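Local coordinates for enoyl-[acyl-carrier-protein] reductase [FMN] (Thermotoga maritima, PDB 5GVJ) that probably reduces the enoyl-acyl-carrier-protein intermediates of fatty acid synthesis with NADH, working through an FMN cofactor, at residues 193-198 / 291-296; 69-74 / 93-98; 236-241 / 270-275. The protein carries 1 engineered substitution. All blocks are in the same frame, centred on the assembly; numbering follows the deposited sequence.

Contact 1. Residues 193-198 / 291-296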
loop_
_atom_site.group_PDB
_atom_site.type_symbol
_atom_site.label_atom_id
_atom_site.label_comp_id
_atom_site.label_asym_id
_atom_site.label_seq_id
_atom_site.Cartn_x
_atom_site.Cartn_y
_atom_site.Cartn_z
ATOM N N GLY A 193 5.565 -13.498 -0.952
ATOM C CA GLY A 193 6.133 -14.405 0.031
ATOM C C GLY A 193 5.102 -15.193 0.820
ATOM O O GLY A 193 5.130 -16.432 0.829
ATOM N N THR A 194 4.168 -14.486 1.462
ATOM C CA THR A 194 3.212 -15.169 2.330
ATOM C C THR A 194 2.305 -16.101 1.530
ATOM O O THR A 194 2.019 -17.222 1.973
ATOM C CB THR A 194 2.402 -14.141 3.134
ATOM O OG1 THR A 194 3.288 -13.417 4.005
ATOM C CG2 THR A 194 1.333 -14.825 3.981
ATOM N N ARG A 195 1.901 -15.689 0.323
ATOM C CA ARG A 195 1.025 -16.529 -0.492
ATOM C C ARG A 195 1.666 -17.884 -0.802
ATOM O O ARG A 195 0.987 -18.921 -0.779
ATOM C CB ARG A 195 0.654 -15.798 -1.785
ATOM C CG ARG A 195 -0.165 -16.627 -2.782
ATOM C CD ARG A 195 -1.587 -16.929 -2.269
ATOM N NE ARG A 195 -1.678 -18.197 -1.540
ATOM C CZ ARG A 195 -2.822 -18.764 -1.149
ATOM N NH1 ARG A 195 -3.998 -18.165 -1.384
ATOM N NH2 ARG A 195 -2.790 -19.930 -0.502
ATOM N N PHE A 196 2.970 -17.908 -1.098
ATOM C CA PHE A 196 3.578 -19.199 -1.418
ATOM C C PHE A 196 4.011 -19.986 -0.181
ATOM O O PHE A 196 4.125 -21.215 -0.262
ATOM C CB PHE A 196 4.758 -19.013 -2.381
ATOM C CG PHE A 196 4.327 -18.745 -3.801
ATOM C CD1 PHE A 196 3.740 -19.745 -4.560
ATOM C CD2 PHE A 196 4.473 -17.479 -4.364
ATOM C CE1 PHE A 196 3.328 -19.509 -5.869
ATOM C CE2 PHE A 196 4.051 -17.220 -5.675
ATOM C CZ PHE A 196 3.481 -18.230 -6.427
ATOM N N VAL A 197 4.288 -19.324 0.946
ATOM C CA VAL A 197 4.431 -20.056 2.206
ATOM C C VAL A 197 3.148 -20.811 2.521
ATOM O O VAL A 197 3.176 -21.941 3.036
ATOM C CB VAL A 197 4.806 -19.101 3.354
ATOM C CG1 VAL A 197 4.622 -19.795 4.702
ATOM C CG2 VAL A 197 6.238 -18.602 3.191
ATOM N N ALA A 198 2.000 -20.199 2.221
ATOM C CA ALA A 198 0.694 -20.832 2.417
ATOM C C ALA A 198 0.320 -21.719 1.222
ATOM O O ALA A 198 -0.734 -21.574 0.605
ATOM C CB ALA A 198 -0.371 -19.772 2.659
ATOM N N LYS A 291 0.655 -24.789 -8.166
ATOM C CA LYS A 291 0.129 -24.698 -9.527
ATOM C C LYS A 291 -1.181 -23.917 -9.566
ATOM O O LYS A 291 -1.385 -23.072 -10.451
ATOM C CB LYS A 291 -0.075 -26.099 -10.108
ATOM C CG LYS A 291 0.192 -26.184 -11.607
ATOM C CD LYS A 291 1.687 -26.411 -11.883
ATOM C CE LYS A 291 2.102 -25.870 -13.255
ATOM N NZ LYS A 291 1.933 -24.357 -13.356
ATOM N N GLN A 292 -2.083 -24.192 -8.623
ATOM C CA GLN A 292 -3.355 -23.480 -8.590
ATOM C C GLN A 292 -3.154 -22.004 -8.268
ATOM O O GLN A 292 -3.812 -21.140 -8.861
ATOM C CB GLN A 292 -4.280 -24.116 -7.556
ATOM C CG GLN A 292 -5.717 -23.626 -7.649
ATOM C CD GLN A 292 -6.345 -23.980 -8.996
ATOM O OE1 GLN A 292 -6.885 -23.117 -9.688
ATOM N NE2 GLN A 292 -6.251 -25.249 -9.382
ATOM N N ILE A 293 -2.272 -21.702 -7.309
ATOM C CA ILE A 293 -1.975 -20.304 -6.979
ATOM C C ILE A 293 -1.627 -19.520 -8.238
ATOM O O ILE A 293 -2.174 -18.440 -8.493
ATOM C CB ILE A 293 -0.836 -20.218 -5.948
ATOM C CG1 ILE A 293 -1.286 -20.786 -4.601
ATOM C CG2 ILE A 293 -0.324 -18.757 -5.816
ATOM C CD1 ILE A 293 -0.135 -20.922 -3.573
ATOM N N ILE A 294 -0.709 -20.052 -9.041
ATOM C CA ILE A 294 -0.275 -19.327 -10.231
ATOM C C ILE A 294 -1.398 -19.252 -11.259
ATOM O O ILE A 294 -1.572 -18.224 -11.924
ATOM C CB ILE A 294 1.003 -19.974 -10.807
ATOM C CG1 ILE A 294 2.159 -19.813 -9.813
ATOM C CG2 ILE A 294 1.360 -19.364 -12.181
ATOM C CD1 ILE A 294 3.418 -20.567 -10.172
ATOM N N GLU A 295 -2.188 -20.330 -11.407
ATOM C CA GLU A 295 -3.334 -20.293 -12.319
ATOM C C GLU A 295 -4.347 -19.226 -11.907
ATOM O O GLU A 295 -4.867 -18.482 -12.749
ATOM C CB GLU A 295 -4.029 -21.655 -12.368
ATOM C CG GLU A 295 -3.266 -22.724 -13.118
ATOM C CD GLU A 295 -3.774 -24.119 -12.797
ATOM O OE1 GLU A 295 -4.956 -24.253 -12.385
ATOM O OE2 GLU A 295 -2.981 -25.080 -12.945
ATOM N N ASP A 296 -4.682 -19.175 -10.618
ATOM C CA ASP A 296 -5.688 -18.216 -10.159
ATOM C C ASP A 296 -5.187 -16.778 -10.289
ATOM O O ASP A 296 -5.973 -15.870 -10.598
ATOM C CB ASP A 296 -6.071 -18.508 -8.710
ATOM C CG ASP A 296 -6.719 -19.870 -8.530
ATOM O OD1 ASP A 296 -7.254 -20.444 -9.511
ATOM O OD2 ASP A 296 -6.697 -20.357 -7.383
#

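Contact 2. Residues 69-74 / 93-98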
loop_
_atom_site.group_PDB
_atom_site.type_symbol
_atom_site.label_atom_id
_atom_site.label_comp_id
_atom_site.label_asym_id
_atom_site.label_seq_id
_atom_site.Cartn_x
_atom_site.Cartn_y
_atom_site.Cartn_z
ATOM N N GLY A 69 16.274 -18.564 -8.034
ATOM C CA GLY A 69 17.102 -17.589 -7.364
ATOM C C GLY A 69 17.586 -18.084 -6.014
ATOM O O GLY A 69 17.098 -19.082 -5.462
ATOM N N VAL A 70 18.589 -17.376 -5.501
ATOM C CA VAL A 70 19.058 -17.508 -4.129
ATOM C C VAL A 70 19.013 -16.122 -3.499
ATOM O O VAL A 70 19.562 -15.166 -4.060
ATOM C CB VAL A 70 20.484 -18.078 -4.044
ATOM C CG1 VAL A 70 20.997 -17.961 -2.615
ATOM C CG2 VAL A 70 20.518 -19.540 -4.508
ATOM N N ASN A 71 18.365 -16.018 -2.344
ATOM C CA ASN A 71 18.355 -14.785 -1.570
ATOM C C ASN A 71 19.474 -14.813 -0.537
ATOM O O ASN A 71 19.582 -15.759 0.246
ATOM C CB ASN A 71 17.008 -14.585 -0.876
ATOM C CG ASN A 71 16.966 -13.309 -0.056
ATOM O OD1 ASN A 71 17.075 -12.207 -0.601
ATOM N ND2 ASN A 71 16.821 -13.451 1.256
ATOM N N ILE A 72 20.288 -13.765 -0.523
ATOM C CA ILE A 72 21.421 -13.655 0.385
ATOM C C ILE A 72 21.165 -12.488 1.329
ATOM O O ILE A 72 20.817 -11.389 0.879
ATOM C CB ILE A 72 22.732 -13.464 -0.397
ATOM C CG1 ILE A 72 23.073 -14.758 -1.146
ATOM C CG2 ILE A 72 23.863 -13.026 0.529
ATOM C CD1 ILE A 72 24.292 -14.660 -1.997
ATOM N N ILE A 73 21.321 -12.728 2.630
ATOM C CA ILE A 73 21.194 -11.676 3.636
ATOM C C ILE A 73 22.563 -11.043 3.868
ATOM O O ILE A 73 23.503 -11.717 4.307
ATOM C CB ILE A 73 20.618 -12.220 4.950
ATOM C CG1 ILE A 73 19.254 -12.863 4.707
ATOM C CG2 ILE A 73 20.498 -11.088 5.960
ATOM C CD1 ILE A 73 18.243 -11.908 4.133
ATOM N N LEU A 74 22.659 -9.738 3.609
ATOM C CA LEU A 74 23.955 -9.066 3.583
ATOM C C LEU A 74 24.633 -9.054 4.946
ATOM O O LEU A 74 25.867 -9.034 5.016
ATOM C CB LEU A 74 23.782 -7.640 3.069
ATOM C CG LEU A 74 23.439 -7.536 1.583
ATOM C CD1 LEU A 74 22.917 -6.148 1.267
ATOM C CD2 LEU A 74 24.653 -7.869 0.709
ATOM N N VAL A 93 20.014 -16.316 -10.732
ATOM C CA VAL A 93 19.425 -15.096 -10.179
ATOM C C VAL A 93 19.796 -15.008 -8.706
ATOM O O VAL A 93 19.650 -15.988 -7.970
ATOM C CB VAL A 93 17.890 -15.070 -10.326
ATOM C CG1 VAL A 93 17.332 -13.736 -9.795
ATOM C CG2 VAL A 93 17.475 -15.309 -11.772
ATOM N N VAL A 94 20.276 -13.846 -8.268
ATOM C CA VAL A 94 20.555 -13.623 -6.854
ATOM C C VAL A 94 19.817 -12.372 -6.400
ATOM O O VAL A 94 19.938 -11.311 -7.024
ATOM C CB VAL A 94 22.065 -13.525 -6.563
ATOM C CG1 VAL A 94 22.309 -13.160 -5.099
ATOM C CG2 VAL A 94 22.731 -14.874 -6.865
ATOM N N THR A 95 19.024 -12.508 -5.338
ATOM C CA THR A 95 18.416 -11.375 -4.657
ATOM C C THR A 95 19.185 -11.121 -3.371
ATOM O O THR A 95 19.860 -12.009 -2.845
ATOM C CB THR A 95 16.926 -11.602 -4.336
ATOM O OG1 THR A 95 16.768 -12.619 -3.342
ATOM C CG2 THR A 95 16.132 -11.978 -5.577
ATOM N N PHE A 96 19.087 -9.886 -2.878
ATOM C CA PHE A 96 19.767 -9.477 -1.661
ATOM C C PHE A 96 18.775 -8.825 -0.716
ATOM O O PHE A 96 17.817 -8.179 -1.148
ATOM C CB PHE A 96 20.901 -8.483 -1.941
ATOM C CG PHE A 96 22.112 -9.098 -2.570
ATOM C CD1 PHE A 96 23.068 -9.728 -1.792
ATOM C CD2 PHE A 96 22.307 -9.031 -3.942
ATOM C CE1 PHE A 96 24.199 -10.286 -2.367
ATOM C CE2 PHE A 96 23.424 -9.585 -4.523
ATOM C CZ PHE A 96 24.377 -10.213 -3.731
ATOM N N GLY A 97 19.014 -8.995 0.584
ATOM C CA GLY A 97 18.264 -8.275 1.585
ATOM C C GLY A 97 19.189 -7.657 2.615
ATOM O O GLY A 97 20.348 -8.052 2.767
ATOM N N ALA A 98 18.648 -6.659 3.320
ATOM C CA ALA A 98 19.288 -6.039 4.487
ATOM C C ALA A 98 20.475 -5.165 4.085
ATOM O O ALA A 98 21.588 -5.327 4.588
ATOM C CB ALA A 98 19.704 -7.085 5.528
#

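Contact 3. Residues 236-241 / 270-275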
loop_
_atom_site.group_PDB
_atom_site.type_symbol
_atom_site.label_atom_id
_atom_site.label_comp_id
_atom_site.label_asym_id
_atom_site.label_seq_id
_atom_site.Cartn_x
_atom_site.Cartn_y
_atom_site.Cartn_z
ATOM N N THR A 236 1.168 -12.974 17.996
ATOM C CA THR A 236 1.367 -14.199 18.753
ATOM C C THR A 236 1.803 -13.874 20.183
ATOM O O THR A 236 2.193 -12.741 20.478
ATOM C CB THR A 236 2.422 -15.065 18.038
ATOM O OG1 THR A 236 2.175 -16.453 18.277
ATOM C CG2 THR A 236 3.805 -14.726 18.514
ATOM N N PRO A 237 1.715 -14.833 21.120
ATOM C CA PRO A 237 2.209 -14.553 22.482
ATOM C C PRO A 237 3.651 -14.079 22.524
ATOM O O PRO A 237 3.981 -13.175 23.298
ATOM C CB PRO A 237 2.044 -15.903 23.194
ATOM C CG PRO A 237 0.925 -16.554 22.492
ATOM C CD PRO A 237 1.032 -16.138 21.049
ATOM N N PHE A 238 4.525 -14.671 21.707
ATOM C CA PHE A 238 5.925 -14.266 21.711
ATOM C C PHE A 238 6.095 -12.849 21.184
ATOM O O PHE A 238 6.956 -12.103 21.663
ATOM C CB PHE A 238 6.758 -15.239 20.885
ATOM C CG PHE A 238 8.233 -15.008 21.001
ATOM C CD1 PHE A 238 8.885 -15.217 22.208
ATOM C CD2 PHE A 238 8.971 -14.581 19.911
ATOM C CE1 PHE A 238 10.245 -15.005 22.325
ATOM C CE2 PHE A 238 10.334 -14.370 20.021
ATOM C CZ PHE A 238 10.971 -14.580 21.231
ATOM N N ALA A 239 5.294 -12.460 20.188
ATOM C CA ALA A 239 5.353 -11.083 19.715
ATOM C C ALA A 239 4.918 -10.116 20.803
ATOM O O ALA A 239 5.410 -8.985 20.861
ATOM C CB ALA A 239 4.493 -10.910 18.463
ATOM N N ARG A 240 4.006 -10.546 21.679
ATOM C CA ARG A 240 3.643 -9.725 22.831
ATOM C C ARG A 240 4.806 -9.611 23.806
ATOM O O ARG A 240 5.146 -8.512 24.257
ATOM C CB ARG A 240 2.414 -10.306 23.532
ATOM C CG ARG A 240 1.082 -9.800 23.002
ATOM C CD ARG A 240 -0.056 -10.653 23.545
ATOM N NE ARG A 240 -0.388 -11.639 22.533
ATOM C CZ ARG A 240 -1.097 -12.737 22.761
ATOM N NH1 ARG A 240 -1.565 -13.005 23.983
ATOM N NH2 ARG A 240 -1.329 -13.580 21.761
ATOM N N LYS A 241 5.432 -10.742 24.142
ATOM C CA LYS A 241 6.510 -10.718 25.124
ATOM C C LYS A 241 7.686 -9.876 24.651
ATOM O O LYS A 241 8.392 -9.282 25.475
ATOM C CB LYS A 241 6.964 -12.141 25.440
ATOM C CG LYS A 241 5.912 -12.964 26.169
ATOM C CD LYS A 241 6.552 -14.058 27.006
ATOM C CE LYS A 241 7.326 -15.035 26.128
ATOM N NZ LYS A 241 6.423 -16.027 25.472
ATOM N N LEU A 270 4.064 -21.848 18.905
ATOM C CA LEU A 270 3.257 -20.659 19.170
ATOM C C LEU A 270 3.784 -19.853 20.342
ATOM O O LEU A 270 3.458 -18.668 20.461
ATOM C CB LEU A 270 1.805 -21.022 19.470
ATOM C CG LEU A 270 0.851 -21.394 18.342
ATOM C CD1 LEU A 270 0.978 -20.416 17.173
ATOM C CD2 LEU A 270 1.098 -22.816 17.922
ATOM N N GLU A 271 4.574 -20.474 21.217
ATOM C CA GLU A 271 5.000 -19.810 22.441
ATOM C C GLU A 271 6.164 -18.860 22.195
ATOM O O GLU A 271 6.135 -17.711 22.646
ATOM C CB GLU A 271 5.367 -20.852 23.497
ATOM C CG GLU A 271 4.215 -21.774 23.849
ATOM C CD GLU A 271 3.647 -21.481 25.222
ATOM O OE1 GLU A 271 4.449 -21.213 26.142
ATOM O OE2 GLU A 271 2.404 -21.505 25.377
ATOM N N ARG A 272 7.208 -19.319 21.497
ATOM C CA ARG A 272 8.375 -18.475 21.249
ATOM C C ARG A 272 8.822 -18.505 19.791
ATOM O O ARG A 272 10.009 -18.308 19.513
ATOM C CB ARG A 272 9.547 -18.870 22.155
ATOM C CG ARG A 272 9.168 -19.049 23.627
ATOM C CD ARG A 272 10.388 -19.236 24.547
ATOM N NE ARG A 272 11.442 -20.137 24.057
ATOM C CZ ARG A 272 11.240 -21.382 23.609
ATOM N NH1 ARG A 272 10.010 -21.910 23.559
ATOM N NH2 ARG A 272 12.267 -22.116 23.184
ATOM N N GLY A 273 7.911 -18.764 18.857
ATOM C CA GLY A 273 8.211 -18.600 17.444
ATOM C C GLY A 273 7.828 -17.206 16.971
ATOM O O GLY A 273 6.826 -16.637 17.408
ATOM N N SER A 274 8.648 -16.657 16.078
ATOM C CA SER A 274 8.349 -15.391 15.416
ATOM C C SER A 274 7.743 -15.704 14.052
ATOM O O SER A 274 8.426 -16.223 13.163
ATOM C CB SER A 274 9.604 -14.530 15.282
ATOM O OG SER A 274 9.912 -13.924 16.523
ATOM N N PHE A 275 6.456 -15.400 13.890
ATOM C CA PHE A 275 5.726 -15.773 12.681
ATOM C C PHE A 275 5.750 -14.583 11.726
ATOM O O PHE A 275 4.824 -13.773 11.687
ATOM C CB PHE A 275 4.316 -16.226 13.036
ATOM C CG PHE A 275 4.285 -17.560 13.730
ATOM C CD1 PHE A 275 4.554 -17.658 15.088
ATOM C CD2 PHE A 275 4.024 -18.718 13.016
ATOM C CE1 PHE A 275 4.542 -18.893 15.728
ATOM C CE2 PHE A 275 4.008 -19.956 13.651
ATOM C CZ PHE A 275 4.270 -20.038 15.006
#

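Contact 1. Residues 193-198 / 291-296
Ile293 reaches across from helix 290-309 and plants its branches between the side chains of Arg195 and Phe196. Its CG2 methyl, anti to the backbone N, touches both: it lies 3.7 Å from Arg195 CG on one hand and an equal 3.7 Å from Phe196 CE1 on the other. The longer branch runs toward the backbone of the short helix, where Ile293 CD1 comes within 3.6 Å of Arg195 O. On the way Ile293 CG1 passes over one face of the Arg195 guanidinium, displaced toward its rim. Arg195 starts anti to its backbone N (chi1 175°) and then bends at chi2 and chi3, bringing the guanidinium to Ala198 O at the end of its own helix. Arg195 NH2 gives a bond of 2.9 Å to Ala198 O, which lies in the guanidinium plane, and a second bond to Glu286 O; two carbonyls thus grip NH2, which probably limits turning of the group. NE, in contrast, is buried beside Ile293 CD1 without a polar partner. The fold is a flavin-binding TIM barrel. Helix 193-197 follows barrel strand 189-191 and begins with Gly193 and Thr194, both of the FMN site, while helix 290-309 packs against it, the short segment axes 11.0 Å apart and their N-to-C directions 138° apart. Phe196 adds the aromatic contact: its ring meets Ile293 CG2 obliquely, whereas Ile294 CG1 approaches at the ring edge, in plane, 4.0 Å from Phe196 CZ. The Phe196 and Ile294 side chains cross at about a right angle. Ile294 also rests on His15 and Ala37, and Val197, pointing away from helix 290-309, packs against helix 206-214.

Contact 2. Residues 69-74 / 93-98
Thr95 OG1 donates to Asn71 OD1 over 2.8 Å, the hydroxyl oxygen lying in the plane of the Asn71 carbonyl, on a lone pair of OD1. Asn71 CG is anti to the backbone N (chi1 180°), and chi2 of 63° then turns OD1 to the threonine, whose side chain it crosses at about a right angle. An alanine in place of Asn71 would probably leave the Thr95 hydroxyl without this acceptor and free to turn inside the barrel. The backbones are joined in parallel register. Ile72 N gives its hydrogen to Thr95 O at 2.9 Å, and Ile72 O takes Gly97 N at 3.0 Å; Val70 likewise pairs with Val93 O and Thr95 N. Beyond the strand end, Leu74 N still reaches Gly97 O in a nearly straight bond (169°). On the other face Ile72 and Phe96 run alongside each other. Val94 CG1, from the same strand as Phe96, sits 3.7 Å above one face of its ring, nearer the rim than the centre, and also meets Ile72 CD1. Leu74 crosses the phenylalanine at about a right angle, Leu74 CD2 3.5 Å from Phe96 CD1. Helix 79-88 covers Val70, Ile72 and Val94. This is the beta-alpha-beta unit of a TIM barrel, with Asn71 and Thr95 facing inward near Gly21 and Gln191 of the FMN site.

Contact 3. Residues 236-241 / 270-275
Phe238 leans from the first turn of helix 237-242 onto the loop 270-275, and its side chain meets that loop at nearly every atom. Phe238 CB is tightly placed, 3.1 Å from Glu271 O. A chi1 of -172° sets CG anti to the backbone N, close to Arg272 CA; the ring face then meets the Arg272 carbonyl group. CG and CD1 lie against Arg272 CA, the closer approach being 3.4 Å from Phe238 CD1. Further out, CE1 touches Arg272 CB. Along the other rim CD2 and CE2 are met in the ring plane by the Ser274 hydroxyl, with Ser274 OG 3.6 Å from Phe238 CE2; that hydroxyl has its polar partner in Ser260 OG. Arg272 O stands over the ring centre, 3.8 Å above the plane, and is itself bonded by Arg263 NE. The arginine side chain passes the ring with its CB and then leads away to a salt bridge with Asp269.

Two weak hydrogen bonds accompany this packing. Thr236 OG1 reaches Leu270 O at 3.4 Å, and Lys241 NZ reaches Glu271 O at 3.3 Å after its chain bends at chi3 and chi4. Gly273 O, 3.7 Å from Thr236 CG2, is buried without a polar partner. Several elements of the region beyond the barrel strands meet here: from helix 237-242 Phe238 also touches Ser260 of helix 260-265, while from the loop Leu270 rests on helix 206-214 and Phe275 touches both Ala264 of helix 260-265 and Leu234 of strand 231-234.

Overall arrangement
Contacts 1 and 2 belong to the barrel and lie on opposite sides of the chain's centre, their own centres 21 Å apart. Both border the FMN site, which is empty in this chain: contact 1 contributes Gly193 and Thr194 themselves, and contact 2 has the side chain of Asn71 about 5 Å from Gly21 and that of Thr95 about 5 Å from the side chain of Gln191. Contact 3 is more peripheral, 22 Å from the chain's centre, and is nested in the excursion that contact 1 closes. Its nearest atoms are about 8 Å from contact 1 and about 14 Å from contact 2. Helix 206-214 joins contacts 1 and 3 by packing against both; its Ile212 also belongs to the sodium site.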